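Local coordinates for glycosylation Associate Protein 1 (Streptococcus agalactiae serotype V, PDB 6OYC) that probably serves the accessory Sec system, as a lectin-like partner of Gap2 and Gap3 in the glycosylation and secretion of bacterial surface proteins, at residues V315-E319 with N346-K350. Numbering follows the deposited sequence.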
ATOM      1  N   VAL A 315     -20.814  -8.840  19.126  1.00 53.52           N
ATOM      2  CA  VAL A 315     -20.720 -10.276  18.893  1.00 54.01           C
ATOM      3  C   VAL A 315     -20.399 -10.974  20.202  1.00 49.73           C
ATOM      4  O   VAL A 315     -19.735 -10.412  21.075  1.00 49.19           O
ATOM      5  CB  VAL A 315     -19.666 -10.627  17.819  1.00 52.41           C
ATOM      6  CG1 VAL A 315     -20.135 -10.154  16.450  1.00 46.95           C
ATOM      7  CG2 VAL A 315     -18.319 -10.016  18.172  1.00 49.24           C
ATOM      8  N   ARG A 316     -20.881 -12.209  20.340  1.00 58.12           N
ATOM      9  CA  ARG A 316     -20.544 -12.979  21.532  1.00 61.61           C
ATOM     10  C   ARG A 316     -19.135 -13.558  21.436  1.00 57.73           C
ATOM     11  O   ARG A 316     -18.436 -13.644  22.450  1.00 55.21           O
ATOM     12  CB  ARG A 316     -21.577 -14.089  21.767  1.00 71.56           C
ATOM     13  CG  ARG A 316     -21.219 -15.040  22.917  1.00 77.81           C
ATOM     14  CD  ARG A 316     -22.299 -16.077  23.208  1.00 89.62           C
ATOM     15  NE  ARG A 316     -23.154 -16.342  22.053  1.00113.22           N
ATOM     16  CZ  ARG A 316     -23.866 -17.454  21.888  1.00112.15           C
ATOM     17  NH1 ARG A 316     -23.817 -18.419  22.800  1.00118.68           N
ATOM     18  NH2 ARG A 316     -24.625 -17.604  20.807  1.00106.44           N
ATOM     19  N   ASP A 317     -18.705 -13.935  20.234  1.00 55.56           N
ATOM     20  CA  ASP A 317     -17.347 -14.423  20.029  1.00 51.84           C
ATOM     21  C   ASP A 317     -16.334 -13.375  20.478  1.00 48.40           C
ATOM     22  O   ASP A 317     -16.569 -12.170  20.374  1.00 49.28           O
ATOM     23  CB  ASP A 317     -17.128 -14.764  18.555  1.00 52.92           C
ATOM     24  CG  ASP A 317     -17.882 -16.015  18.132  1.00 60.65           C
ATOM     25  OD1 ASP A 317     -18.286 -16.784  19.026  1.00 61.52           O
ATOM     26  OD2 ASP A 317     -18.074 -16.234  16.915  1.00 62.30           O
ATOM     27  N   LEU A 318     -15.213 -13.841  21.020  1.00 45.54           N
ATOM     28  CA  LEU A 318     -14.093 -12.970  21.395  1.00 44.37           C
ATOM     29  C   LEU A 318     -12.932 -13.370  20.483  1.00 46.95           C
ATOM     30  O   LEU A 318     -12.123 -14.239  20.829  1.00 45.00           O
ATOM     31  CB  LEU A 318     -13.727 -13.099  22.868  1.00 41.33           C
ATOM     32  CG  LEU A 318     -14.761 -12.630  23.894  1.00 45.40           C
ATOM     33  CD1 LEU A 318     -14.426 -13.186  25.262  1.00 42.50           C
ATOM     34  CD2 LEU A 318     -14.825 -11.118  23.950  1.00 47.45           C
ATOM     35  N   GLU A 319     -12.871 -12.754  19.303  1.00 36.57           N
ATOM     36  CA  GLU A 319     -12.001 -13.238  18.243  1.00 40.51           C
ATOM     37  C   GLU A 319     -10.618 -12.607  18.357  1.00 38.12           C
ATOM     38  O   GLU A 319     -10.480 -11.370  18.366  1.00 38.51           O
ATOM     39  CB  GLU A 319     -12.607 -12.961  16.872  1.00 44.95           C
ATOM     40  CG  GLU A 319     -11.910 -13.722  15.750  1.00 49.40           C
ATOM     41  CD  GLU A 319     -12.259 -13.192  14.366  1.00 52.82           C
ATOM     42  OE1 GLU A 319     -11.519 -13.519  13.404  1.00 55.91           O
ATOM     43  OE2 GLU A 319     -13.271 -12.458  14.238  1.00 53.41           O
ATOM     44  N   ASN A 346     -12.267 -20.346  28.633  1.00 61.70           N
ATOM     45  CA  ASN A 346     -13.188 -19.367  28.043  1.00 55.98           C
ATOM     46  C   ASN A 346     -13.610 -19.854  26.654  1.00 57.98           C
ATOM     47  O   ASN A 346     -12.872 -19.668  25.680  1.00 55.10           O
ATOM     48  CB  ASN A 346     -12.553 -17.994  27.980  1.00 50.57           C
ATOM     49  CG  ASN A 346     -13.546 -16.917  27.605  1.00 53.78           C
ATOM     50  OD1 ASN A 346     -14.539 -17.181  26.930  1.00 52.49           O
ATOM     51  ND2 ASN A 346     -13.287 -15.692  28.047  1.00 50.97           N
ATOM     52  N   ASN A 347     -14.816 -20.430  26.578  1.00 60.27           N
ATOM     53  CA  ASN A 347     -15.353 -21.034  25.362  1.00 59.06           C
ATOM     54  C   ASN A 347     -15.708 -20.015  24.281  1.00 53.37           C
ATOM     55  O   ASN A 347     -15.982 -20.418  23.144  1.00 46.10           O
ATOM     56  CB  ASN A 347     -16.596 -21.866  25.708  1.00 57.83           C
ATOM     57  CG  ASN A 347     -17.417 -21.247  26.830  1.00 66.47           C
ATOM     58  OD1 ASN A 347     -18.182 -20.308  26.609  1.00 72.75           O
ATOM     59  ND2 ASN A 347     -17.256 -21.770  28.042  1.00 71.12           N
ATOM     60  N   ASP A 348     -15.722 -18.719  24.602  1.00 51.13           N
ATOM     61  CA  ASP A 348     -16.050 -17.697  23.619  1.00 54.75           C
ATOM     62  C   ASP A 348     -14.833 -17.215  22.831  1.00 51.50           C
ATOM     63  O   ASP A 348     -15.000 -16.588  21.777  1.00 48.61           O
ATOM     64  CB  ASP A 348     -16.744 -16.515  24.309  1.00 56.22           C
ATOM     65  CG  ASP A 348     -18.173 -16.846  24.735  1.00 58.41           C
ATOM     66  OD1 ASP A 348     -18.719 -17.867  24.270  1.00 65.58           O
ATOM     67  OD2 ASP A 348     -18.751 -16.097  25.542  1.00 59.76           O
ATOM     68  N   ILE A 349     -13.620 -17.516  23.300  1.00 50.55           N
ATOM     69  CA  ILE A 349     -12.411 -17.116  22.590  1.00 49.39           C
ATOM     70  C   ILE A 349     -12.238 -17.976  21.348  1.00 48.10           C
ATOM     71  O   ILE A 349     -12.373 -19.205  21.400  1.00 46.77           O
ATOM     72  CB  ILE A 349     -11.190 -17.226  23.510  1.00 50.08           C
ATOM     73  CG1 ILE A 349     -11.248 -16.158  24.600  1.00 47.36           C
ATOM     74  CG2 ILE A 349      -9.915 -17.106  22.706  1.00 45.70           C
ATOM     75  CD1 ILE A 349     -10.225 -16.355  25.678  1.00 47.40           C
ATOM     76  N   LYS A 350     -11.974 -17.323  20.217  1.00 43.58           N
ATOM     77  CA  LYS A 350     -11.599 -17.977  18.974  1.00 43.98           C
ATOM     78  C   LYS A 350     -10.313 -17.335  18.473  1.00 41.60           C
ATOM     79  O   LYS A 350     -10.057 -16.157  18.731  1.00 42.74           O
ATOM     80  CB  LYS A 350     -12.709 -17.857  17.934  1.00 46.36           C
ATOM     81  CG  LYS A 350     -14.055 -18.368  18.440  1.00 52.03           C
ATOM     82  CD  LYS A 350     -15.086 -18.452  17.325  1.00 59.09           C
ATOM     83  CE  LYS A 350     -16.381 -19.111  17.792  1.00 63.99           C
ATOM     84  NZ  LYS A 350     -17.427 -19.063  16.728  1.00 66.30           N
TER
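Parallel strands pair by reaching alternately to and fro, and the entry of 318-323 and 349-354 into their sheet is a compact example. Leu318 N donates to Asp348 O at 2.9 Å, and Lys350 N returns a bond to Leu318 O at 3.1 Å, so Leu318 uses both its backbone groups to straddle Ile349. The Ile349 CA-H also points at Leu318 O, with CA and O 3.4 Å apart. These are the two neighbouring strands of a right-handed beta-alpha-beta crossover, both in the interior of a parallel sheet, the recurring unit of the Rossmann-like domains of GT-B folds; its helix 329-344 covers Ile349 through Val342 and Met343. The returning chain enters through a type I turn, Asn346 to Ile349, within which Asn346 OD1 accepts from Asp348 N (3.0 Å) as an Asx turn. Apolar contact is modest: Leu318 CB lies 4.3 Å from Ile349 CG1. On the opposite face the extended Lys350 side chain carries NZ to 2.9 Å from Asp317 OD2, a salt bridge, whereas Glu319 turns its carboxylate away to Arg420.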